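Local atomic coordinates of alpha-1,3-glucanase (Paenibacillus glycanilyticus, PDB entry 6K0P), a protein that hydrolyses alpha-1,3-glucan as a glycoside hydrolase of family 87, here as its catalytic domain, an engineered variant bound to nigerose. Residues Gly43-Ser54 and Leu130-Asp138; Val303-Trp311 and Arg324-Gly332. The protein carries 1 engineered substitution. All coordinates share one frame; numbering follows the deposited sequence. Where two conformers were deposited one is given.

Contact 1. Residues Gly43-Ser54 and Leu130-Asp138; sequences GDYAGEASGRSS and LTAYWLYED. With CA (calcium ion), chain J.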
loop_
_atom_site.group_PDB
_atom_site.type_symbol
_atom_site.label_atom_id
_atom_site.label_comp_id
_atom_site.label_asym_id
_atom_site.label_seq_id
_atom_site.Cartn_x
_atom_site.Cartn_y
_atom_site.Cartn_z
ATOM N N GLY A 43 -2.820 -11.437 -12.267
ATOM C CA GLY A 43 -3.204 -12.831 -12.385
ATOM C C GLY A 43 -2.080 -13.739 -12.820
ATOM O O GLY A 43 -2.334 -14.873 -13.238
ATOM N N ASP A 44 -0.838 -13.279 -12.732
ATOM C CA ASP A 44 0.331 -14.014 -13.194
ATOM C C ASP A 44 1.371 -14.023 -12.083
ATOM O O ASP A 44 1.529 -13.023 -11.375
ATOM C CB ASP A 44 0.892 -13.288 -14.422
ATOM C CG ASP A 44 2.027 -14.021 -15.064
ATOM O OD1 ASP A 44 3.191 -13.816 -14.672
ATOM O OD2 ASP A 44 1.735 -14.815 -15.985
ATOM N N TYR A 45 2.081 -15.146 -11.919
ATOM C CA TYR A 45 3.045 -15.239 -10.819
ATOM C C TYR A 45 4.237 -14.301 -10.980
ATOM O O TYR A 45 4.866 -13.950 -9.977
ATOM C CB TYR A 45 3.499 -16.692 -10.591
ATOM C CG TYR A 45 2.370 -17.568 -10.088
ATOM C CD1 TYR A 45 1.876 -17.441 -8.786
ATOM C CD2 TYR A 45 1.771 -18.490 -10.930
ATOM C CE1 TYR A 45 0.819 -18.222 -8.347
ATOM C CE2 TYR A 45 0.715 -19.281 -10.497
ATOM C CZ TYR A 45 0.254 -19.145 -9.204
ATOM O OH TYR A 45 -0.802 -19.934 -8.797
ATOM N N ALA A 46 4.584 -13.896 -12.206
ATOM C CA ALA A 46 5.603 -12.862 -12.361
ATOM C C ALA A 46 4.984 -11.481 -12.226
ATOM O O ALA A 46 5.467 -10.644 -11.449
ATOM C CB ALA A 46 6.302 -12.987 -13.720
ATOM N N GLY A 47 3.894 -11.245 -12.960
ATOM C CA GLY A 47 3.289 -9.921 -12.976
ATOM C C GLY A 47 2.878 -9.416 -11.609
ATOM O O GLY A 47 2.880 -8.206 -11.373
ATOM N N GLU A 48 2.529 -10.320 -10.696
ATOM C CA GLU A 48 2.087 -9.933 -9.359
ATOM C C GLU A 48 3.200 -9.941 -8.324
ATOM O O GLU A 48 2.947 -9.595 -7.165
ATOM C CB GLU A 48 0.933 -10.822 -8.888
ATOM C CG GLU A 48 -0.346 -10.627 -9.701
ATOM C CD GLU A 48 -1.584 -11.099 -8.970
ATOM O OE1 GLU A 48 -1.468 -11.533 -7.805
ATOM O OE2 GLU A 48 -2.685 -11.025 -9.562
ATOM N N ALA A 49 4.405 -10.343 -8.700
ATOM C CA ALA A 49 5.513 -10.400 -7.763
ATOM C C ALA A 49 6.158 -9.027 -7.588
ATOM O O ALA A 49 6.129 -8.176 -8.481
ATOM C CB ALA A 49 6.577 -11.380 -8.272
ATOM N N SER A 50 6.722 -8.810 -6.401
ATOM C CA SER A 50 7.633 -7.691 -6.202
ATOM C C SER A 50 8.796 -7.799 -7.186
ATOM O O SER A 50 9.391 -8.866 -7.349
ATOM C CB SER A 50 8.152 -7.736 -4.766
ATOM O OG SER A 50 8.904 -6.572 -4.448
ATOM N N GLY A 51 9.104 -6.695 -7.860
ATOM C CA GLY A 51 10.110 -6.745 -8.904
ATOM C C GLY A 51 9.659 -7.443 -10.163
ATOM O O GLY A 51 10.474 -7.632 -11.070
ATOM N N ARG A 52 8.380 -7.823 -10.239
ATOM C CA ARG A 52 7.819 -8.580 -11.355
ATOM C C ARG A 52 8.527 -9.913 -11.572
ATOM O O ARG A 52 8.506 -10.455 -12.680
ATOM C CB ARG A 52 7.728 -7.766 -12.651
ATOM C CG ARG A 52 7.112 -6.389 -12.439
ATOM C CD ARG A 52 5.638 -6.462 -12.000
ATOM N NE ARG A 52 5.137 -5.099 -11.838
ATOM C CZ ARG A 52 3.888 -4.703 -12.088
ATOM N NH1 ARG A 52 2.956 -5.566 -12.488
ATOM N NH2 ARG A 52 3.572 -3.423 -11.928
ATOM N N SER A 53 9.130 -10.472 -10.521
ATOM C CA SER A 53 9.748 -11.783 -10.648
ATOM C C SER A 53 9.789 -12.489 -9.296
ATOM O O SER A 53 9.775 -11.863 -8.235
ATOM C CB SER A 53 11.156 -11.673 -11.244
ATOM O OG SER A 53 11.778 -12.947 -11.359
ATOM N N SER A 54 9.847 -13.813 -9.366
ATOM C CA SER A 54 10.018 -14.680 -8.210
ATOM C C SER A 54 10.886 -15.849 -8.635
ATOM O O SER A 54 11.181 -16.024 -9.822
ATOM C CB SER A 54 8.678 -15.235 -7.717
ATOM O OG SER A 54 7.890 -14.213 -7.163
ATOM N N LEU A 130 -13.648 -17.986 -14.355
ATOM C CA LEU A 130 -12.997 -16.997 -13.504
ATOM C C LEU A 130 -11.497 -17.242 -13.447
ATOM O O LEU A 130 -11.040 -18.389 -13.411
ATOM C CB LEU A 130 -13.579 -17.043 -12.091
ATOM C CG LEU A 130 -15.056 -16.682 -11.957
ATOM C CD1 LEU A 130 -15.505 -16.761 -10.504
ATOM C CD2 LEU A 130 -15.321 -15.295 -12.529
ATOM N N THR A 131 -10.736 -16.148 -13.450
ATOM C CA THR A 131 -9.289 -16.167 -13.311
ATOM C C THR A 131 -8.928 -15.802 -11.875
ATOM O O THR A 131 -9.581 -14.953 -11.258
ATOM C CB THR A 131 -8.674 -15.148 -14.281
ATOM O OG1 THR A 131 -8.957 -15.544 -15.627
ATOM C CG2 THR A 131 -7.158 -15.033 -14.096
ATOM N N ALA A 132 -7.884 -16.443 -11.350
ATOM C CA ALA A 132 -7.359 -16.113 -10.029
ATOM C C ALA A 132 -6.400 -14.931 -10.112
ATOM O O ALA A 132 -5.511 -14.898 -10.971
ATOM C CB ALA A 132 -6.609 -17.311 -9.452
ATOM N N TYR A 133 -6.565 -13.981 -9.193
ATOM C CA TYR A 133 -5.691 -12.829 -9.025
ATOM C C TYR A 133 -5.270 -12.781 -7.566
ATOM O O TYR A 133 -5.751 -13.559 -6.736
ATOM C CB TYR A 133 -6.435 -11.532 -9.380
ATOM C CG TYR A 133 -6.939 -11.486 -10.804
ATOM C CD1 TYR A 133 -8.187 -12.001 -11.142
ATOM C CD2 TYR A 133 -6.164 -10.929 -11.813
ATOM C CE1 TYR A 133 -8.646 -11.955 -12.461
ATOM C CE2 TYR A 133 -6.612 -10.884 -13.134
ATOM C CZ TYR A 133 -7.851 -11.394 -13.439
ATOM O OH TYR A 133 -8.295 -11.351 -14.746
ATOM N N TRP A 134 -4.385 -11.842 -7.235
ATOM C CA TRP A 134 -3.947 -11.636 -5.849
ATOM C C TRP A 134 -3.363 -12.931 -5.272
ATOM O O TRP A 134 -3.822 -13.468 -4.259
ATOM C CB TRP A 134 -5.074 -11.083 -4.966
ATOM C CG TRP A 134 -5.571 -9.719 -5.344
ATOM C CD1 TRP A 134 -5.394 -9.057 -6.538
ATOM C CD2 TRP A 134 -6.319 -8.838 -4.503
ATOM N NE1 TRP A 134 -6.019 -7.822 -6.482
ATOM C CE2 TRP A 134 -6.587 -7.670 -5.242
ATOM C CE3 TRP A 134 -6.806 -8.937 -3.196
ATOM C CZ2 TRP A 134 -7.309 -6.601 -4.712
ATOM C CZ3 TRP A 134 -7.512 -7.872 -2.665
ATOM C CH2 TRP A 134 -7.753 -6.718 -3.424
ATOM N N LEU A 135 -2.328 -13.415 -5.951
ATOM C CA LEU A 135 -1.830 -14.772 -5.778
ATOM C C LEU A 135 -0.830 -14.913 -4.641
ATOM O O LEU A 135 -0.638 -16.030 -4.152
ATOM C CB LEU A 135 -1.152 -15.227 -7.073
ATOM C CG LEU A 135 -2.002 -15.108 -8.338
ATOM C CD1 LEU A 135 -1.124 -15.287 -9.572
ATOM C CD2 LEU A 135 -3.101 -16.158 -8.314
ATOM N N TYR A 136 -0.190 -13.823 -4.225
ATOM C CA TYR A 136 0.868 -13.869 -3.223
ATOM C C TYR A 136 0.326 -13.639 -1.817
ATOM O O TYR A 136 -0.686 -12.965 -1.618
ATOM C CB TYR A 136 1.967 -12.845 -3.553
ATOM C CG TYR A 136 2.848 -13.355 -4.664
ATOM C CD1 TYR A 136 3.936 -14.167 -4.381
ATOM C CD2 TYR A 136 2.555 -13.091 -5.997
ATOM C CE1 TYR A 136 4.720 -14.702 -5.391
ATOM C CE2 TYR A 136 3.349 -13.608 -7.017
ATOM C CZ TYR A 136 4.428 -14.410 -6.703
ATOM O OH TYR A 136 5.224 -14.939 -7.697
ATOM N N GLU A 137 1.004 -14.238 -0.845
ATOM C CA GLU A 137 0.729 -13.982 0.561
ATOM C C GLU A 137 2.022 -14.181 1.343
ATOM O O GLU A 137 3.084 -14.451 0.770
ATOM C CB GLU A 137 -0.435 -14.836 1.076
ATOM C CG GLU A 137 -1.702 -14.029 1.380
ATOM C CD GLU A 137 -1.547 -13.117 2.582
ATOM O OE1 GLU A 137 -2.278 -12.110 2.675
ATOM O OE2 GLU A 137 -0.706 -13.423 3.455
ATOM N N ASP A 138 1.937 -14.025 2.664
ATOM C CA ASP A 138 3.134 -13.909 3.485
ATOM C C ASP A 138 3.154 -14.967 4.577
ATOM O O ASP A 138 2.110 -15.372 5.103
ATOM C CB ASP A 138 3.204 -12.547 4.185
ATOM C CG ASP A 138 3.417 -11.387 3.232
ATOM O OD1 ASP A 138 3.606 -11.596 2.005
ATOM O OD2 ASP A 138 3.386 -10.240 3.738
HETATM CA CA CA J . 10.555 -10.669 -6.339
HETATM O O HOH W 1 -4.179 -16.738 -12.468
HETATM O O HOH W 2 -0.423 -10.723 -5.448
#

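Contact 2. Residues Val303-Trp311 and Arg324-Gly332; sequences VEHFVCLYW and RIKNTFAAG. Engineered in segment 324-332: Ala331 (natural residue Asp). With GLC (alpha-D-glucopyranose), chain B; GLC (alpha-D-glucopyranose), chain C.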
loop_
_atom_site.group_PDB
_atom_site.type_symbol
_atom_site.label_atom_id
_atom_site.label_comp_id
_atom_site.label_asym_id
_atom_site.label_seq_id
_atom_site.Cartn_x
_atom_site.Cartn_y
_atom_site.Cartn_z
ATOM N N VAL A 303 -0.665 -4.349 10.765
ATOM C CA VAL A 303 -2.044 -4.776 10.550
ATOM C C VAL A 303 -2.139 -5.489 9.207
ATOM O O VAL A 303 -1.588 -5.011 8.207
ATOM C CB VAL A 303 -2.989 -3.555 10.594
ATOM C CG1 VAL A 303 -4.420 -3.950 10.348
ATOM C CG2 VAL A 303 -2.857 -2.840 11.928
ATOM N N GLU A 304 -2.846 -6.620 9.188
ATOM C CA GLU A 304 -3.074 -7.405 7.979
ATOM C C GLU A 304 -4.492 -7.948 7.945
ATOM O O GLU A 304 -5.111 -8.185 8.985
ATOM C CB GLU A 304 -2.132 -8.613 7.861
ATOM C CG GLU A 304 -0.666 -8.222 7.937
ATOM C CD GLU A 304 0.269 -9.166 7.193
ATOM O OE1 GLU A 304 -0.196 -10.020 6.392
ATOM O OE2 GLU A 304 1.498 -9.033 7.389
ATOM N N HIS A 305 -4.997 -8.160 6.728
ATOM C CA HIS A 305 -6.230 -8.929 6.526
ATOM C C HIS A 305 -7.446 -8.242 7.134
ATOM O O HIS A 305 -8.365 -8.902 7.633
ATOM C CB HIS A 305 -6.081 -10.387 6.977
ATOM C CG HIS A 305 -4.887 -11.059 6.383
ATOM N ND1 HIS A 305 -4.086 -11.928 7.092
ATOM C CD2 HIS A 305 -4.349 -10.969 5.144
ATOM C CE1 HIS A 305 -3.101 -12.344 6.313
ATOM N NE2 HIS A 305 -3.238 -11.777 5.127
ATOM N N PHE A 306 -7.433 -6.912 7.088
ATOM C CA PHE A 306 -8.609 -6.069 7.230
ATOM C C PHE A 306 -8.920 -5.451 5.877
ATOM O O PHE A 306 -8.149 -5.578 4.919
ATOM C CB PHE A 306 -8.377 -4.983 8.297
ATOM C CG PHE A 306 -8.335 -5.534 9.696
ATOM C CD1 PHE A 306 -7.146 -6.017 10.233
ATOM C CD2 PHE A 306 -9.492 -5.614 10.458
ATOM C CE1 PHE A 306 -7.109 -6.548 11.517
ATOM C CE2 PHE A 306 -9.461 -6.142 11.741
ATOM C CZ PHE A 306 -8.271 -6.612 12.271
ATOM N N VAL A 307 -10.073 -4.787 5.794
ATOM C CA VAL A 307 -10.372 -4.019 4.592
ATOM C C VAL A 307 -9.465 -2.793 4.519
ATOM O O VAL A 307 -8.819 -2.541 3.494
ATOM C CB VAL A 307 -11.871 -3.675 4.519
ATOM C CG1 VAL A 307 -12.174 -2.877 3.244
ATOM C CG2 VAL A 307 -12.694 -4.964 4.527
ATOM N N CYS A 308 -9.345 -2.057 5.631
ATOM C CA CYS A 308 -8.421 -0.931 5.727
ATOM C C CYS A 308 -7.823 -0.899 7.122
ATOM O O CYS A 308 -8.378 -1.478 8.062
ATOM C CB CYS A 308 -9.121 0.430 5.559
ATOM S SG CYS A 308 -10.225 0.565 4.150
ATOM N N LEU A 309 -6.711 -0.161 7.263
ATOM C CA LEU A 309 -6.279 0.242 8.600
ATOM C C LEU A 309 -7.197 1.321 9.156
ATOM O O LEU A 309 -7.735 1.183 10.258
ATOM C CB LEU A 309 -4.821 0.717 8.605
ATOM C CG LEU A 309 -4.375 1.413 9.909
ATOM C CD1 LEU A 309 -4.647 0.542 11.146
ATOM C CD2 LEU A 309 -2.895 1.816 9.864
ATOM N N TYR A 310 -7.400 2.400 8.400
ATOM C CA TYR A 310 -8.151 3.541 8.906
ATOM C C TYR A 310 -8.713 4.337 7.737
ATOM O O TYR A 310 -8.030 4.537 6.724
ATOM C CB TYR A 310 -7.268 4.446 9.774
ATOM C CG TYR A 310 -8.040 5.595 10.372
ATOM C CD1 TYR A 310 -8.978 5.374 11.374
ATOM C CD2 TYR A 310 -7.861 6.892 9.914
ATOM C CE1 TYR A 310 -9.710 6.419 11.920
ATOM C CE2 TYR A 310 -8.575 7.942 10.466
ATOM C CZ TYR A 310 -9.504 7.698 11.456
ATOM O OH TYR A 310 -10.238 8.745 11.978
ATOM N N TRP A 311 -9.956 4.804 7.902
ATOM C CA TRP A 311 -10.677 5.593 6.904
ATOM C C TRP A 311 -11.231 6.794 7.660
ATOM O O TRP A 311 -12.317 6.718 8.246
ATOM C CB TRP A 311 -11.785 4.757 6.285
ATOM C CG TRP A 311 -12.519 5.412 5.155
ATOM C CD1 TRP A 311 -13.450 6.417 5.243
ATOM C CD2 TRP A 311 -12.408 5.088 3.769
ATOM N NE1 TRP A 311 -13.914 6.741 3.987
ATOM C CE2 TRP A 311 -13.286 5.945 3.065
ATOM C CE3 TRP A 311 -11.637 4.169 3.049
ATOM C CZ2 TRP A 311 -13.423 5.897 1.678
ATOM C CZ3 TRP A 311 -11.776 4.116 1.675
ATOM C CH2 TRP A 311 -12.662 4.982 1.000
ATOM N N ARG A 324 3.006 -0.682 9.753
ATOM C CA ARG A 324 3.100 -1.608 8.627
ATOM C C ARG A 324 1.689 -2.038 8.282
ATOM O O ARG A 324 0.975 -2.561 9.143
ATOM C CB ARG A 324 3.912 -2.852 8.997
ATOM C CG ARG A 324 5.139 -2.560 9.801
ATOM C CD ARG A 324 5.822 -3.834 10.264
ATOM N NE ARG A 324 6.844 -3.469 11.226
ATOM C CZ ARG A 324 7.889 -4.217 11.538
ATOM N NH1 ARG A 324 8.048 -5.404 10.971
ATOM N NH2 ARG A 324 8.775 -3.769 12.426
ATOM N N ILE A 325 1.288 -1.816 7.036
ATOM C CA ILE A 325 -0.050 -2.141 6.560
ATOM C C ILE A 325 0.145 -3.126 5.421
ATOM O O ILE A 325 0.628 -2.743 4.354
ATOM C CB ILE A 325 -0.780 -0.894 6.054
ATOM C CG1 ILE A 325 -0.759 0.203 7.116
ATOM C CG2 ILE A 325 -2.203 -1.249 5.632
ATOM C CD1 ILE A 325 -1.070 1.576 6.547
ATOM N N LYS A 326 -0.209 -4.388 5.632
ATOM C CA LYS A 326 0.078 -5.392 4.617
ATOM C C LYS A 326 -1.138 -6.253 4.323
ATOM O O LYS A 326 -1.881 -6.635 5.231
ATOM C CB LYS A 326 1.271 -6.277 5.012
ATOM C CG LYS A 326 2.624 -5.550 4.961
ATOM C CD LYS A 326 3.797 -6.524 5.160
ATOM C CE LYS A 326 4.192 -6.630 6.617
ATOM N NZ LYS A 326 5.213 -7.703 6.800
ATOM N N ASN A 327 -1.337 -6.551 3.036
ATOM C CA ASN A 327 -2.305 -7.553 2.613
ATOM C C ASN A 327 -3.710 -7.211 3.112
ATOM O O ASN A 327 -4.372 -7.989 3.799
ATOM C CB ASN A 327 -1.831 -8.955 3.017
ATOM C CG ASN A 327 -0.374 -9.180 2.669
ATOM O OD1 ASN A 327 0.041 -8.940 1.530
ATOM N ND2 ASN A 327 0.424 -9.589 3.656
ATOM N N THR A 328 -4.146 -6.004 2.764
ATOM C CA THR A 328 -5.504 -5.561 3.058
ATOM C C THR A 328 -6.372 -5.684 1.812
ATOM O O THR A 328 -5.886 -5.836 0.684
ATOM C CB THR A 328 -5.543 -4.114 3.568
ATOM O OG1 THR A 328 -5.041 -3.228 2.558
ATOM C CG2 THR A 328 -4.694 -3.945 4.830
ATOM N N PHE A 329 -7.681 -5.609 2.020
ATOM C CA PHE A 329 -8.602 -5.836 0.916
ATOM C C PHE A 329 -9.108 -4.564 0.259
ATOM O O PHE A 329 -9.724 -4.644 -0.810
ATOM C CB PHE A 329 -9.713 -6.806 1.334
ATOM C CG PHE A 329 -9.182 -8.187 1.553
ATOM C CD1 PHE A 329 -9.083 -9.077 0.491
ATOM C CD2 PHE A 329 -8.667 -8.557 2.784
ATOM C CE1 PHE A 329 -8.534 -10.333 0.671
ATOM C CE2 PHE A 329 -8.112 -9.817 2.972
ATOM C CZ PHE A 329 -8.048 -10.700 1.911
ATOM N N ALA A 330 -8.819 -3.405 0.843
ATOM C CA ALA A 330 -9.035 -2.125 0.183
ATOM C C ALA A 330 -7.927 -1.164 0.597
ATOM O O ALA A 330 -6.794 -1.597 0.835
ATOM C CB ALA A 330 -10.434 -1.570 0.474
ATOM N N ALA A 331 -8.243 0.127 0.705
ATOM C CA ALA A 331 -7.233 1.148 0.964
ATOM C C ALA A 331 -6.517 0.910 2.292
ATOM O O ALA A 331 -7.073 0.340 3.231
ATOM C CB ALA A 331 -7.890 2.535 0.980
ATOM N N GLY A 332 -5.266 1.360 2.374
ATOM C CA GLY A 332 -4.519 1.251 3.623
ATOM C C GLY A 332 -4.946 2.306 4.631
ATOM O O GLY A 332 -5.573 2.002 5.655
HETATM C C1 GLC B . -15.692 2.173 -0.895
HETATM C C2 GLC B . -16.720 2.796 0.028
HETATM C C3 GLC B . -16.042 3.250 1.300
HETATM C C4 GLC B . -15.262 2.101 1.927
HETATM C C5 GLC B . -14.255 1.584 0.936
HETATM C C6 GLC B . -13.537 0.333 1.418
HETATM O O1 GLC B . -14.878 3.215 -1.315
HETATM O O2 GLC B . -17.351 3.864 -0.686
HETATM O O3 GLC B . -17.058 3.560 2.236
HETATM O O4 GLC B . -14.574 2.516 3.079
HETATM O O5 GLC B . -14.921 1.217 -0.231
HETATM O O6 GLC B . -14.378 -0.717 1.807
HETATM C C1 GLC C . -16.780 4.780 3.023
HETATM C C2 GLC C . -17.822 4.920 4.126
HETATM C C3 GLC C . -19.138 5.373 3.502
HETATM C C4 GLC C . -18.932 6.648 2.686
HETATM C C5 GLC C . -17.807 6.430 1.672
HETATM C C6 GLC C . -17.504 7.670 0.830
HETATM O O2 GLC C . -17.996 3.669 4.762
HETATM O O3 GLC C . -20.118 5.565 4.501
HETATM O O4 GLC C . -20.133 6.979 2.021
HETATM O O5 GLC C . -16.630 6.021 2.349
HETATM O O6 GLC C . -17.175 8.767 1.660
HETATM O O HOH W 3 3.658 -10.031 6.451
#

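Contact 1. Residues Gly43-Ser54 and Leu130-Asp138
Leu135 lays its CD1 methyl over one face of the Tyr45 ring, a CH-pi contact 3.9 Å from CD1 to the ring centroid, the two side chains crossing at about a right angle. The same methyl leans on the backbone of Gly43, while Ala49 CB packs against CZ of Tyr136. Gly43 fits closely beside Tyr133: with its positive phi and the ring and Ala132 O so near, there is little room for a side chain. Further out, Glu48, CG beside the backbone N (chi1 -67°) and extended beyond it, reaches the backbone where strand 131-133 ends. On the syn side its OE1 takes the N-H of Leu135, 2.8 Å from N to OE1. OE2 takes Trp134 N through its syn lone pair and Gly43 N from the anti side (2.7 Å). Three peptide N-H groups thus hold this buried carboxylate and fix its rotation, and a water donates to OE1 as well. At the other end the Tyr136 hydroxyl donates to Tyr45 O, 2.5 Å from OH to O, with Ser54 OG 2.8 Å from the same OH. A second water links Gly43 O to Ala132 O. Beyond Tyr136 the loop binds calcium through Ser50 O and Ser53 O, each 2.4 Å from the ion, and Glu23, Glu25 and Asp168 complete the site: a metal-bound loop packed on a strand connection in an antiparallel beta domain, probably a galactose-binding-like beta-sandwich.

Contact 2. Residues Val303-Trp311 and Arg324-Gly332
Glu304 and Asn327 lie side by side, and the amide ND2 donates to OE1 at 2.8 Å, nearly straight (165°). The oxygen lies in the amide plane, but the N-H approaches from above the carboxylate plane. ND2 also reaches Asp138, and His305 NE2 bonds Glu137. Glu304 OE2 has Trp302 as its partner and accepts from a water that bridges to Lys326 NZ; the direct salt bridge is long, the main partner of NZ being Glu171. Val303 N donates to Arg324 O and Lys326 N to Val303 O (3.0 Å). Past the strands, His305 N bonds to Asn327 O, Phe329 N to Phe306 O, and Ala330 N to Val307 O (2.8 Å). Gly332 O accepts from Leu309 N (2.9 Å) and weakly from Tyr310 N. Thr328 OG1 donates to Ala330 O within its own segment. Trp311 turns its indole face to the bound sugar because chi1, at -175°, sends CG away from its backbone N: O4 of glucose chain B stands 3.4 Å from CE3, and NE1 is 3.3 Å from O5 of glucose chain C. Replacing Trp311 by an alanine removes the indole and is likely to leave both glucose units without this platform and Lys286 without its cation-pi partner. Engineered Ala331 (natively aspartate) has its CB near CZ3. Strands 297-304 and 319-326 are neighbours in the parallel beta-helix, with strand 137-143 packing against Glu304 and Asn327.

Overall arrangement
Both contacts are buried, but they belong to different parts of the chain: contact 1 joins a calcium-bound loop to a strand connection in the N-terminal beta domain, and contact 2 joins successive turns of the parallel beta-helix. Contact 1 relies on one carboxylate and one tyrosine hydroxyl gripping backbone groups, contact 2 mostly on backbone-to-backbone bonds, with a side-chain polar cluster at one end and sugar at the other. Their centres are about 18 Å apart, yet they meet: Glu137 OE1 lies 2.7 Å from His305 NE2 and Asp138 OD2 3.0 Å from Asn327 ND2, both probable hydrogen bonds, while Trp134 packs on Phe329. Segment 130-138 thereby touches both segments of contact 2.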